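Local coordinates for LysR family transcriptional regulator (Vibrio vulnificus, PDB 5B7H), which probably binds DNA as a LysR-type transcription factor of the OxyR kind, the chain here being its regulatory domain, which lacks the DNA-binding part, at residues L71-E76 with G195-P200; E81-G86 with Q210-V215; V85-F90 with Y191-L196; V116-K121 with T162-Q167; S148-V153 with H172-N177. The protein carries 1 engineered substitution. All coordinates share one frame; numbering follows the deposited sequence.

Contact 1 (L71-E76 with G195-P200); sequences LALPVE and GLVWRP. With SO4 (sulfate ion), chain D.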
# COMPACT_ATOMS: atom_id res chain seq x y z
N LEU A 71 -13.21 7.12 5.96
CA LEU A 71 -12.17 7.48 6.91
C LEU A 71 -12.27 6.59 8.13
O LEU A 71 -13.30 5.97 8.41
CB LEU A 71 -12.36 8.95 7.39
CG LEU A 71 -12.26 10.09 6.36
CD1 LEU A 71 -12.31 11.43 7.03
CD2 LEU A 71 -10.96 9.96 5.58
N ALA A 72 -11.17 6.54 8.88
CA ALA A 72 -11.22 6.12 10.28
C ALA A 72 -11.58 7.32 11.17
O ALA A 72 -11.03 8.42 11.00
CB ALA A 72 -9.88 5.50 10.70
N LEU A 73 -12.54 7.11 12.07
CA LEU A 73 -13.02 8.17 12.94
C LEU A 73 -12.72 7.81 14.40
O LEU A 73 -12.61 6.63 14.73
CB LEU A 73 -14.53 8.37 12.74
CG LEU A 73 -14.94 8.84 11.33
CD1 LEU A 73 -16.49 9.00 11.36
CD2 LEU A 73 -14.29 10.15 10.86
N PRO A 74 -12.59 8.79 15.29
CA PRO A 74 -12.77 10.21 15.06
C PRO A 74 -11.53 10.89 14.55
O PRO A 74 -10.36 10.58 14.96
CB PRO A 74 -13.11 10.75 16.45
CG PRO A 74 -12.31 9.85 17.39
CD PRO A 74 -12.31 8.48 16.72
N VAL A 75 -11.76 11.84 13.66
CA VAL A 75 -10.76 12.82 13.23
C VAL A 75 -11.52 14.14 13.09
O VAL A 75 -12.74 14.17 13.11
CB VAL A 75 -10.04 12.44 11.92
CG1 VAL A 75 -9.18 11.18 12.12
CG2 VAL A 75 -11.02 12.17 10.79
N GLU A 76 -10.79 15.26 13.08
CA GLU A 76 -11.48 16.55 13.01
C GLU A 76 -12.10 16.71 11.62
O GLU A 76 -11.40 16.72 10.61
CB GLU A 76 -10.51 17.70 13.28
CG GLU A 76 -10.75 18.47 14.56
CD GLU A 76 -12.17 19.02 14.73
OE1 GLU A 76 -12.91 19.22 13.75
OE2 GLU A 76 -12.54 19.28 15.88
N GLY A 195 -16.08 5.35 8.97
CA GLY A 195 -17.24 6.11 8.57
C GLY A 195 -17.12 6.71 7.19
O GLY A 195 -16.05 6.74 6.60
N LEU A 196 -18.26 7.17 6.69
CA LEU A 196 -18.34 7.91 5.44
C LEU A 196 -18.50 9.39 5.78
O LEU A 196 -19.19 9.74 6.74
CB LEU A 196 -19.52 7.49 4.55
CG LEU A 196 -19.18 6.30 3.62
CD1 LEU A 196 -18.87 4.99 4.44
CD2 LEU A 196 -20.34 6.10 2.59
N VAL A 197 -17.89 10.24 4.98
CA VAL A 197 -17.88 11.69 5.22
C VAL A 197 -18.14 12.41 3.91
O VAL A 197 -17.51 12.10 2.89
CB VAL A 197 -16.52 12.14 5.78
CG1 VAL A 197 -16.51 13.67 6.10
CG2 VAL A 197 -16.22 11.37 7.09
N TRP A 198 -19.00 13.44 3.93
CA TRP A 198 -19.37 14.15 2.70
C TRP A 198 -19.78 15.58 3.03
O TRP A 198 -19.89 15.95 4.19
CB TRP A 198 -20.48 13.46 1.90
CG TRP A 198 -21.80 13.33 2.60
CD1 TRP A 198 -22.87 14.20 2.52
CD2 TRP A 198 -22.24 12.22 3.41
NE1 TRP A 198 -23.97 13.68 3.24
CE2 TRP A 198 -23.58 12.48 3.80
CE3 TRP A 198 -21.62 11.05 3.87
CZ2 TRP A 198 -24.32 11.59 4.62
CZ3 TRP A 198 -22.37 10.15 4.69
CH2 TRP A 198 -23.71 10.44 5.04
N ARG A 199 -20.04 16.38 1.99
CA ARG A 199 -20.40 17.79 2.21
C ARG A 199 -21.88 17.92 2.47
O ARG A 199 -22.70 17.34 1.75
CB ARG A 199 -20.09 18.61 0.98
CG ARG A 199 -18.59 18.67 0.66
CD ARG A 199 -18.30 19.62 -0.50
NE ARG A 199 -18.95 19.22 -1.74
CZ ARG A 199 -18.48 18.24 -2.52
NH1 ARG A 199 -17.36 17.57 -2.20
NH2 ARG A 199 -19.17 17.91 -3.61
N PRO A 200 -22.28 18.70 3.48
CA PRO A 200 -23.73 18.90 3.72
C PRO A 200 -24.47 19.47 2.53
O PRO A 200 -25.69 19.23 2.40
CB PRO A 200 -23.77 19.94 4.85
CG PRO A 200 -22.43 19.89 5.52
CD PRO A 200 -21.41 19.37 4.48
S SO4 D . -22.42 18.31 -5.57
O1 SO4 D . -23.82 18.01 -5.24
O2 SO4 D . -21.80 19.09 -4.48
O3 SO4 D . -22.34 18.99 -6.85
O4 SO4 D . -21.74 17.03 -5.76

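Contact 2 (E81-G86 with Q210-V215); sequences ESRVVG and QLAEVV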
# COMPACT_ATOMS: atom_id res chain seq x y z
N GLU A 81 -20.60 16.24 6.95
CA GLU A 81 -21.58 15.32 7.46
C GLU A 81 -20.90 13.95 7.49
O GLU A 81 -20.09 13.64 6.62
CB GLU A 81 -22.73 15.40 6.48
CG GLU A 81 -23.83 14.55 6.63
CD GLU A 81 -25.03 15.42 6.51
OE1 GLU A 81 -24.90 16.55 6.00
OE2 GLU A 81 -26.09 15.00 6.96
N SER A 82 -21.18 13.16 8.50
CA SER A 82 -20.57 11.83 8.62
C SER A 82 -21.54 10.81 9.13
O SER A 82 -22.53 11.11 9.79
CB SER A 82 -19.27 11.83 9.41
OG SER A 82 -19.56 11.99 10.77
N ARG A 83 -21.22 9.56 8.83
CA ARG A 83 -22.01 8.42 9.27
C ARG A 83 -21.03 7.31 9.60
O ARG A 83 -20.31 6.86 8.70
CB ARG A 83 -22.94 7.97 8.14
CG ARG A 83 -23.82 6.83 8.53
CD ARG A 83 -25.03 6.73 7.58
NE ARG A 83 -25.65 5.46 7.78
CZ ARG A 83 -26.68 5.04 7.09
NH1 ARG A 83 -27.17 5.79 6.11
NH2 ARG A 83 -27.15 3.82 7.36
N VAL A 84 -21.00 6.84 10.84
CA VAL A 84 -20.21 5.68 11.22
C VAL A 84 -20.92 4.43 10.75
O VAL A 84 -22.13 4.26 10.97
CB VAL A 84 -20.03 5.65 12.74
CG1 VAL A 84 -19.42 4.32 13.20
CG2 VAL A 84 -19.17 6.85 13.15
N VAL A 85 -20.18 3.53 10.12
CA VAL A 85 -20.77 2.34 9.49
C VAL A 85 -20.27 1.05 10.09
O VAL A 85 -20.87 -0.00 9.83
CB VAL A 85 -20.52 2.34 7.97
CG1 VAL A 85 -21.32 3.50 7.30
CG2 VAL A 85 -18.99 2.46 7.62
N GLY A 86 -19.21 1.09 10.87
CA GLY A 86 -18.80 -0.13 11.57
C GLY A 86 -17.54 0.09 12.37
O GLY A 86 -17.01 1.19 12.46
N GLN A 210 -27.06 4.99 0.72
CA GLN A 210 -27.05 3.61 0.19
C GLN A 210 -25.65 3.00 0.23
O GLN A 210 -25.49 1.82 0.54
CB GLN A 210 -27.53 3.53 -1.26
CG GLN A 210 -29.02 3.79 -1.43
CD GLN A 210 -29.45 3.92 -2.87
OE1 GLN A 210 -29.47 5.03 -3.44
NE2 GLN A 210 -29.78 2.79 -3.49
N LEU A 211 -24.63 3.80 -0.10
CA LEU A 211 -23.28 3.32 -0.02
C LEU A 211 -22.93 2.97 1.42
O LEU A 211 -22.23 1.99 1.66
CB LEU A 211 -22.34 4.42 -0.55
CG LEU A 211 -20.93 3.94 -0.77
CD1 LEU A 211 -20.92 2.79 -1.78
CD2 LEU A 211 -20.09 5.15 -1.28
N ALA A 212 -23.35 3.79 2.39
CA ALA A 212 -23.05 3.52 3.79
C ALA A 212 -23.64 2.18 4.22
O ALA A 212 -22.96 1.42 4.93
CB ALA A 212 -23.63 4.65 4.67
N GLU A 213 -24.85 1.85 3.75
CA GLU A 213 -25.45 0.55 4.06
C GLU A 213 -24.60 -0.59 3.53
O GLU A 213 -24.36 -1.60 4.23
CB GLU A 213 -26.85 0.45 3.46
CG GLU A 213 -27.79 1.54 3.95
CD GLU A 213 -28.11 1.43 5.43
OE1 GLU A 213 -27.78 0.38 6.04
OE2 GLU A 213 -28.68 2.40 5.98
N VAL A 214 -24.12 -0.45 2.29
CA VAL A 214 -23.27 -1.48 1.68
C VAL A 214 -21.98 -1.68 2.48
O VAL A 214 -21.59 -2.81 2.82
CB VAL A 214 -22.95 -1.11 0.22
CG1 VAL A 214 -21.94 -2.11 -0.34
CG2 VAL A 214 -24.22 -1.15 -0.64
N VAL A 215 -21.32 -0.58 2.84
CA VAL A 215 -20.07 -0.68 3.57
C VAL A 215 -20.30 -1.28 4.94
O VAL A 215 -19.52 -2.10 5.40
CB VAL A 215 -19.41 0.71 3.66
CG1 VAL A 215 -18.17 0.66 4.56
CG2 VAL A 215 -19.06 1.19 2.27
O HOH W 1 -29.39 4.60 4.95

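Contact 3 (V85-F90 with Y191-L196); sequences VGQDPF and YRDIGL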
# COMPACT_ATOMS: atom_id res chain seq x y z
N VAL A 85 -20.18 3.53 10.12
CA VAL A 85 -20.77 2.34 9.49
C VAL A 85 -20.27 1.05 10.09
O VAL A 85 -20.87 -0.00 9.83
CB VAL A 85 -20.52 2.34 7.97
CG1 VAL A 85 -21.32 3.50 7.30
CG2 VAL A 85 -18.99 2.46 7.62
N GLY A 86 -19.21 1.09 10.87
CA GLY A 86 -18.80 -0.13 11.57
C GLY A 86 -17.54 0.09 12.37
O GLY A 86 -17.01 1.19 12.46
N GLN A 87 -17.09 -1.00 12.99
CA GLN A 87 -15.93 -0.95 13.88
C GLN A 87 -14.93 -1.98 13.36
O GLN A 87 -15.34 -3.08 12.95
CB GLN A 87 -16.38 -1.31 15.31
CG GLN A 87 -17.25 -0.23 16.00
CD GLN A 87 -18.64 -0.12 15.38
OE1 GLN A 87 -19.37 -1.12 15.28
NE2 GLN A 87 -19.01 1.10 14.92
N ASP A 88 -13.65 -1.64 13.41
CA ASP A 88 -12.56 -2.47 12.89
C ASP A 88 -11.64 -2.72 14.08
O ASP A 88 -10.98 -1.80 14.56
CB ASP A 88 -11.87 -1.65 11.79
CG ASP A 88 -10.72 -2.37 11.05
OD1 ASP A 88 -10.70 -3.63 10.94
OD2 ASP A 88 -9.86 -1.60 10.55
N PRO A 89 -11.63 -3.92 14.63
CA PRO A 89 -10.81 -4.21 15.81
C PRO A 89 -9.32 -4.04 15.55
O PRO A 89 -8.85 -4.21 14.43
CB PRO A 89 -11.12 -5.68 16.11
CG PRO A 89 -12.44 -5.89 15.52
CD PRO A 89 -12.49 -5.05 14.26
N PHE A 90 -8.57 -3.78 16.63
CA PHE A 90 -7.11 -3.76 16.59
C PHE A 90 -6.57 -5.06 17.17
O PHE A 90 -7.13 -5.63 18.13
CB PHE A 90 -6.56 -2.62 17.44
CG PHE A 90 -6.70 -1.27 16.81
CD1 PHE A 90 -7.41 -0.27 17.41
CD2 PHE A 90 -6.10 -1.00 15.60
CE1 PHE A 90 -7.54 0.99 16.81
CE2 PHE A 90 -6.24 0.27 15.01
CZ PHE A 90 -6.95 1.25 15.63
N TYR A 191 -10.71 -0.89 19.13
CA TYR A 191 -11.14 -0.86 17.73
C TYR A 191 -11.09 0.58 17.26
O TYR A 191 -10.96 1.51 18.07
CB TYR A 191 -12.56 -1.44 17.62
CG TYR A 191 -13.63 -0.59 18.33
CD1 TYR A 191 -14.02 -0.90 19.62
CD2 TYR A 191 -14.23 0.51 17.71
CE1 TYR A 191 -14.97 -0.13 20.28
CE2 TYR A 191 -15.20 1.31 18.37
CZ TYR A 191 -15.56 0.96 19.65
OH TYR A 191 -16.51 1.72 20.30
N ARG A 192 -11.28 0.76 15.94
CA ARG A 192 -11.49 2.09 15.35
C ARG A 192 -12.84 2.09 14.65
O ARG A 192 -13.26 1.09 14.06
CB ARG A 192 -10.36 2.53 14.37
CG ARG A 192 -10.17 1.54 13.22
CD ARG A 192 -9.06 2.03 12.31
NE ARG A 192 -8.91 1.06 11.24
CZ ARG A 192 -8.16 1.25 10.16
NH1 ARG A 192 -7.49 2.38 9.98
NH2 ARG A 192 -8.09 0.31 9.22
N ASP A 193 -13.56 3.20 14.73
CA ASP A 193 -14.76 3.40 13.92
C ASP A 193 -14.37 3.69 12.47
O ASP A 193 -13.36 4.32 12.19
CB ASP A 193 -15.55 4.60 14.43
CG ASP A 193 -16.39 4.32 15.64
OD1 ASP A 193 -16.83 3.16 15.89
OD2 ASP A 193 -16.67 5.31 16.38
N ILE A 194 -15.18 3.19 11.55
CA ILE A 194 -15.04 3.49 10.14
C ILE A 194 -16.28 4.29 9.75
O ILE A 194 -17.41 3.93 10.12
CB ILE A 194 -15.00 2.17 9.34
CG1 ILE A 194 -13.91 1.23 9.88
CG2 ILE A 194 -14.84 2.48 7.81
CD1 ILE A 194 -12.55 1.79 9.80
N GLY A 195 -16.08 5.35 8.97
CA GLY A 195 -17.24 6.11 8.57
C GLY A 195 -17.12 6.71 7.19
O GLY A 195 -16.05 6.74 6.60
N LEU A 196 -18.26 7.17 6.69
CA LEU A 196 -18.34 7.91 5.44
C LEU A 196 -18.50 9.39 5.78
O LEU A 196 -19.19 9.74 6.74
CB LEU A 196 -19.52 7.49 4.55
CG LEU A 196 -19.18 6.30 3.62
CD1 LEU A 196 -18.87 4.99 4.44
CD2 LEU A 196 -20.34 6.10 2.59

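Contact 4 (V116-K121 with T162-Q167); sequences VFLLEK and TTFIPQ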
# COMPACT_ATOMS: atom_id res chain seq x y z
N VAL A 116 7.87 -0.84 20.44
CA VAL A 116 6.60 -0.65 19.73
C VAL A 116 6.85 0.28 18.56
O VAL A 116 7.21 1.44 18.76
CB VAL A 116 5.53 -0.07 20.67
CG1 VAL A 116 4.25 0.18 19.86
CG2 VAL A 116 5.31 -1.02 21.79
N PHE A 117 6.66 -0.20 17.34
CA PHE A 117 6.85 0.62 16.14
C PHE A 117 5.49 1.17 15.70
O PHE A 117 4.47 0.47 15.81
CB PHE A 117 7.47 -0.22 15.00
CG PHE A 117 8.94 -0.50 15.19
CD1 PHE A 117 9.88 0.28 14.48
CD2 PHE A 117 9.39 -1.45 16.13
CE1 PHE A 117 11.27 0.03 14.63
CE2 PHE A 117 10.77 -1.70 16.30
CZ PHE A 117 11.70 -0.95 15.55
N LEU A 118 5.48 2.43 15.29
CA LEU A 118 4.23 3.10 14.89
C LEU A 118 4.46 3.88 13.61
O LEU A 118 5.58 4.33 13.35
CB LEU A 118 3.77 4.13 15.92
CG LEU A 118 3.46 3.49 17.28
CD1 LEU A 118 3.29 4.57 18.35
CD2 LEU A 118 2.22 2.58 17.23
N LEU A 119 3.39 4.04 12.82
CA LEU A 119 3.44 4.98 11.71
C LEU A 119 3.63 6.41 12.21
O LEU A 119 3.22 6.79 13.33
CB LEU A 119 2.14 4.94 10.91
CG LEU A 119 1.87 3.60 10.24
CD1 LEU A 119 0.41 3.54 9.75
CD2 LEU A 119 2.84 3.34 9.02
N GLU A 120 4.24 7.24 11.36
CA GLU A 120 4.30 8.69 11.58
C GLU A 120 2.86 9.29 11.71
O GLU A 120 1.89 8.71 11.24
CB GLU A 120 4.94 9.35 10.37
CG GLU A 120 6.36 8.99 10.06
CD GLU A 120 6.90 9.79 8.86
OE1 GLU A 120 6.06 10.32 8.08
OE2 GLU A 120 8.16 9.91 8.72
N LYS A 121 2.78 10.57 12.14
CA LYS A 121 1.52 11.22 12.60
C LYS A 121 0.53 11.58 11.49
O LYS A 121 -0.68 11.63 11.74
CB LYS A 121 1.86 12.48 13.42
CG LYS A 121 2.79 12.25 14.63
CD LYS A 121 2.68 10.80 15.20
CE LYS A 121 3.43 10.68 16.56
NZ LYS A 121 3.16 9.43 17.38
N THR A 162 7.01 -4.93 18.03
CA THR A 162 5.59 -5.24 17.88
C THR A 162 4.87 -4.00 17.35
O THR A 162 5.43 -2.90 17.34
CB THR A 162 5.00 -5.70 19.22
OG1 THR A 162 3.64 -6.12 19.04
CG2 THR A 162 5.01 -4.57 20.31
N THR A 163 3.63 -4.17 16.91
CA THR A 163 2.84 -3.01 16.54
C THR A 163 1.37 -3.41 16.56
O THR A 163 1.03 -4.57 16.79
CB THR A 163 3.24 -2.51 15.13
OG1 THR A 163 2.72 -1.17 14.96
CG2 THR A 163 2.69 -3.46 14.01
N PHE A 164 0.51 -2.42 16.32
CA PHE A 164 -0.94 -2.56 16.22
C PHE A 164 -1.34 -2.62 14.76
O PHE A 164 -0.89 -1.80 13.96
CB PHE A 164 -1.66 -1.38 16.88
CG PHE A 164 -1.20 -1.08 18.30
CD1 PHE A 164 -0.28 -0.07 18.55
CD2 PHE A 164 -1.69 -1.80 19.37
CE1 PHE A 164 0.10 0.22 19.84
CE2 PHE A 164 -1.29 -1.53 20.68
CZ PHE A 164 -0.38 -0.52 20.91
N ILE A 165 -2.25 -3.55 14.44
CA ILE A 165 -2.73 -3.80 13.07
C ILE A 165 -4.25 -3.86 13.06
O ILE A 165 -4.84 -4.53 13.92
CB ILE A 165 -2.19 -5.15 12.53
CG1 ILE A 165 -0.66 -5.11 12.48
CG2 ILE A 165 -2.68 -5.38 11.10
CD1 ILE A 165 -0.14 -3.93 11.65
N PRO A 166 -4.93 -3.25 12.10
CA PRO A 166 -6.38 -3.39 12.03
C PRO A 166 -6.79 -4.76 11.48
O PRO A 166 -6.13 -5.35 10.61
CB PRO A 166 -6.78 -2.27 11.05
CG PRO A 166 -5.60 -2.08 10.16
CD PRO A 166 -4.37 -2.42 11.01
N GLN A 167 -7.91 -5.23 12.01
CA GLN A 167 -8.46 -6.52 11.64
C GLN A 167 -8.67 -6.64 10.16
O GLN A 167 -8.40 -7.70 9.58
CB GLN A 167 -9.75 -6.81 12.39
CG GLN A 167 -10.19 -8.28 12.21
CD GLN A 167 -9.20 -9.26 12.81
OE1 GLN A 167 -8.74 -9.06 13.94
NE2 GLN A 167 -8.90 -10.33 12.09

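Contact 5 (S148-V153 with H172-N177); sequences SLHTLV and HGLLDN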
# COMPACT_ATOMS: atom_id res chain seq x y z
N SER A 148 4.59 3.23 6.06
CA SER A 148 3.47 2.51 5.43
C SER A 148 3.15 1.30 6.29
O SER A 148 4.02 0.77 7.01
CB SER A 148 3.82 2.07 3.99
OG SER A 148 4.73 0.97 3.98
N LEU A 149 1.89 0.85 6.23
CA LEU A 149 1.55 -0.30 7.04
C LEU A 149 2.32 -1.55 6.57
O LEU A 149 2.70 -2.37 7.43
CB LEU A 149 0.03 -0.52 6.92
CG LEU A 149 -0.58 -1.63 7.79
CD1 LEU A 149 -0.30 -1.42 9.25
CD2 LEU A 149 -2.11 -1.75 7.57
N HIS A 150 2.56 -1.72 5.26
CA HIS A 150 3.30 -2.92 4.82
C HIS A 150 4.70 -2.93 5.38
O HIS A 150 5.20 -3.98 5.81
CB HIS A 150 3.39 -2.93 3.31
CG HIS A 150 2.06 -2.88 2.66
ND1 HIS A 150 1.43 -1.68 2.39
CD2 HIS A 150 1.21 -3.86 2.29
CE1 HIS A 150 0.24 -1.94 1.85
NE2 HIS A 150 0.09 -3.25 1.79
N THR A 151 5.37 -1.77 5.35
CA THR A 151 6.76 -1.77 5.82
C THR A 151 6.84 -1.84 7.35
O THR A 151 7.78 -2.43 7.90
CB THR A 151 7.57 -0.60 5.26
OG1 THR A 151 6.94 0.64 5.60
CG2 THR A 151 7.76 -0.72 3.74
N LEU A 152 5.82 -1.32 8.03
CA LEU A 152 5.72 -1.52 9.47
C LEU A 152 5.65 -3.01 9.81
O LEU A 152 6.39 -3.51 10.69
CB LEU A 152 4.47 -0.80 9.97
CG LEU A 152 4.09 -0.93 11.44
CD1 LEU A 152 5.21 -0.48 12.33
CD2 LEU A 152 2.79 -0.10 11.65
N VAL A 153 4.76 -3.73 9.14
CA VAL A 153 4.61 -5.16 9.42
C VAL A 153 5.88 -5.92 9.05
O VAL A 153 6.28 -6.86 9.76
CB VAL A 153 3.39 -5.67 8.64
CG1 VAL A 153 3.42 -7.22 8.60
CG2 VAL A 153 2.11 -5.10 9.31
N HIS A 172 -7.49 -9.64 5.04
CA HIS A 172 -7.09 -9.49 3.65
C HIS A 172 -5.68 -10.00 3.37
O HIS A 172 -5.11 -9.70 2.30
CB HIS A 172 -7.30 -8.03 3.21
CG HIS A 172 -8.71 -7.77 2.78
ND1 HIS A 172 -9.14 -8.02 1.49
CD2 HIS A 172 -9.79 -7.36 3.47
CE1 HIS A 172 -10.44 -7.76 1.41
NE2 HIS A 172 -10.86 -7.35 2.59
N GLY A 173 -5.13 -10.76 4.29
CA GLY A 173 -3.91 -11.49 4.04
C GLY A 173 -2.60 -10.74 4.25
O GLY A 173 -1.56 -11.20 3.76
N LEU A 174 -2.62 -9.58 4.91
CA LEU A 174 -1.40 -8.79 5.02
C LEU A 174 -0.29 -9.60 5.69
O LEU A 174 0.91 -9.39 5.38
CB LEU A 174 -1.69 -7.51 5.83
CG LEU A 174 -0.49 -6.55 5.93
CD1 LEU A 174 -0.16 -5.94 4.57
CD2 LEU A 174 -0.86 -5.47 6.95
N LEU A 175 -0.66 -10.51 6.61
CA LEU A 175 0.37 -11.24 7.34
C LEU A 175 0.81 -12.52 6.64
O LEU A 175 1.75 -13.18 7.12
CB LEU A 175 -0.10 -11.60 8.75
CG LEU A 175 -0.82 -10.47 9.48
CD1 LEU A 175 -1.16 -10.95 10.88
CD2 LEU A 175 -0.02 -9.20 9.55
N ASP A 176 0.23 -12.86 5.51
CA ASP A 176 0.54 -14.14 4.86
C ASP A 176 2.04 -14.28 4.58
O ASP A 176 2.73 -13.35 4.10
CB ASP A 176 -0.16 -14.25 3.52
CG ASP A 176 -1.62 -14.64 3.65
OD1 ASP A 176 -2.07 -15.05 4.76
OD2 ASP A 176 -2.32 -14.54 2.61
N ASN A 177 2.55 -15.46 4.92
CA ASN A 177 3.93 -15.83 4.62
C ASN A 177 4.98 -14.99 5.35
O ASN A 177 6.18 -15.09 5.04
CB ASN A 177 4.20 -15.90 3.09
CG ASN A 177 3.40 -16.95 2.45
OD1 ASN A 177 3.37 -18.05 2.96
ND2 ASN A 177 2.77 -16.65 1.32

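Contact 1 (L71-E76 with G195-P200)
L71 and G195 form an antiparallel hydrogen-bonded pair that joins strand 68-73 to strand 180-198 in the sheet of the regulatory domain. The polar part of the contact lies in the two backbones. L71 N donates to G195 O and G195 N donates back to L71 O, both at 2.9 Å and nearly straight, the second at 169°. Past this pair the short strands diverge, their directions 109° apart.

The apolar part is carried by branched residues. CD1 of L71 meets CG2 of V197 at 3.9 Å, the two side chains crossing at about a right angle. L73 CD2 touches the same methyl more loosely. L73 CD1 lies 4.1 Å from G195 CA, a place that suits a glycine because nothing projects from it against the leucine. L57 and L61 of helix 54-62 pack on L71 and V197 respectively.

At the far end R199 NH2 donates to sulfate O2 at 3.0 Å, its NH1 binding the carbonyls of L61 and L66. The chemistry is thus divided: backbone bonds fix how the strands align, buried aliphatic groups pack beside the bonded pair, and the charged arginine binds an anion that probably came from the crystallisation liquor.

Contact 2 (E81-G86 with Q210-V215)
Strand 81-86 runs at 25° to helix 210-215 with the axes 8.1 Å apart, and V85 and A212 have the nearest CA atoms of the pair, at 6.3 Å. This is a helix laid on a sheet, here helix 205-217 on strand 81-95.

The small methyl of A212 lets the strand come close. V85 CG1 touches A212 CB at 3.7 Å, while V85 CG2 meets V215 CG1 at 3.6 Å, so each branch of the valine has its own partner on the helix. The CB of A212 also lies over one face of the R83 guanidinium, toward its rim.

R83 has CG anti to its backbone N (chi1 -178°) and an extended chain. Its NH2 makes a salt bridge with E213 OE2 at 2.5 Å. The oxygen lies in the guanidinium plane but is approached from above the carboxylate, the two planes being 75° apart. A water accepts from R83 NH1 and donates to E213 OE2, also at 2.5 Å; both lengths are short enough to treat with caution.

The apolar packing holds strand and helix together, while the partly exposed ion pair and its water border it; solvent probably screens these charges.

Contact 3 (V85-F90 with Y191-L196)
Strands 81-95 and 180-198 are the long antiparallel strands that run between the two halves of this LysR substrate-binding domain, and a classic beta bulge distorts their pairing where V85 and G86 both face I194. I194 O takes a short, straight bond from V85 N (2.8 Å) and a weak one from G86 N, and I194 N donates back to G86 O. Further along, D88 and R192 restore regular pairing through their backbones.

On the side bearing I194, the buried carboxylate of D88 faces the guanidinium of R192. NE and NH2 of R192 both donate to the single oxygen OD2, each at 2.9 Å, in the guanidinium plane; the arginine's extended chain lies alongside the aspartate. D88 OD1 accepts from M168 N and R192 NH1 binds T25 OG1, so this internal charge pair is held at several points. The ring of F90 crosses R192, its CZ 3.9 Å from R192 CB.

On the opposite side of the strands Q87 lies alongside Y191, CG to CE2 at 3.5 Å. A bend at chi2 (71°) swings Q87 CD round, and its NE2 donates to D193 OD1 at 3.2 Å from above the carboxylate plane.

Contact 4 (V116-K121 with T162-Q167)
V116 and T162 form a single backbone bridge that ties the loop before helix 124-132 to strand 163-166, within this chain the outermost strand on its side of the sheet in this LysR substrate-binding domain. The tight part of the contact is at this end. F117 N donates to T162 O at 3.0 Å, nearly along the C=O axis, and V116 CA makes a CA-H...O contact to the same oxygen at 3.5 Å. Next comes the side-chain hydroxyl of T163: with OG1 anti to its backbone N (chi1 -164°), it donates to F117 O at 2.5 Å, a value short enough for its exact length to be doubtful. A threonine serves well here because its hydroxyl continues the bonding where the two backbones no longer pair. CG2 of V116 lies beside CG2 of T162, 3.9 Å away, while T162 OG1 turns elsewhere, to V93 O.

The looser part is apolar. The V116 and L118 side chains both reach the ring of F164, and no polar bond crosses there. Beyond L118 the segments separate: L119 no longer touches strand 163-166, and K121 stands exposed at the far end. The buried side has further cover, with T163 packed on L152 of helix 149-157, F164 on A129, and F117 on L48 of the second subunit. The F164 ring offers its CD1-CE1 rim to two branched side chains: L118 CD2 meets the edge near the plane, 3.9 Å from F164 CD1, whereas V116 CG1 lies 4.2 Å from F164 CE1.

Contact 5 (S148-V153 with H172-N177)
The H150 imidazole is the flat group of this contact: L174 CD1 lies 3.4 Å from H150 CD2, and the H150 ring meets the ring of H150 of the second subunit with the planes about 10° apart. H150 stands near the start of helix 149-157, whose N-cap is S148, against the type I turn 173-176 of this LysR substrate-binding domain. Helix 167-171 ends in a Schellman motif in which G173 takes a positive phi (85°), a backbone shape glycine readily adopts.

No hydrogen bond crosses the contact, and L174 carries most of it. Its CG lies anti to the backbone N (chi1 -176°), and from there CD1 meets the histidine while CD2 packs 3.8 Å from V153 CG2 and 3.9 Å from L149 CG. A branched leucine can thus meet L149, H150 and V153 at once. I165 of strand 163-166 packs on both L149 and V153.

The helix start is held separately. S148 OG accepts from T151 N at 3.1 Å, the capping bond, and is also hydrogen-bonded to E51 of the second subunit. One step along the turn, L175 CD2 reaches V153 CG1 at 4.1 Å, the side chains crossing at about a right angle.

In the fold
Contacts 1, 2 and 3 adjoin: 1 and 3 use strand 180-198 and share G195 and L196, while 2 and 3 use strand 81-95 and share V85 and G86. Contacts 4 and 5 lie on the other side of the chain's centre from 1 and 2, and meet where I165 packs on L149 and V153. Contacts 1 and 4 are buried; 2, 3 and 5 are partly exposed. Backbone bonds join the strands in 1 and 3. The D88-R192 pair of 3 is buried, the R83-E213 pair of 2 partly exposed. Contact 4 combines a backbone and a hydroxyl bond with apolar packing; 5 packs side chains without a hydrogen bond across it. Contact 3 reaches contact 4 through P89 and Q167.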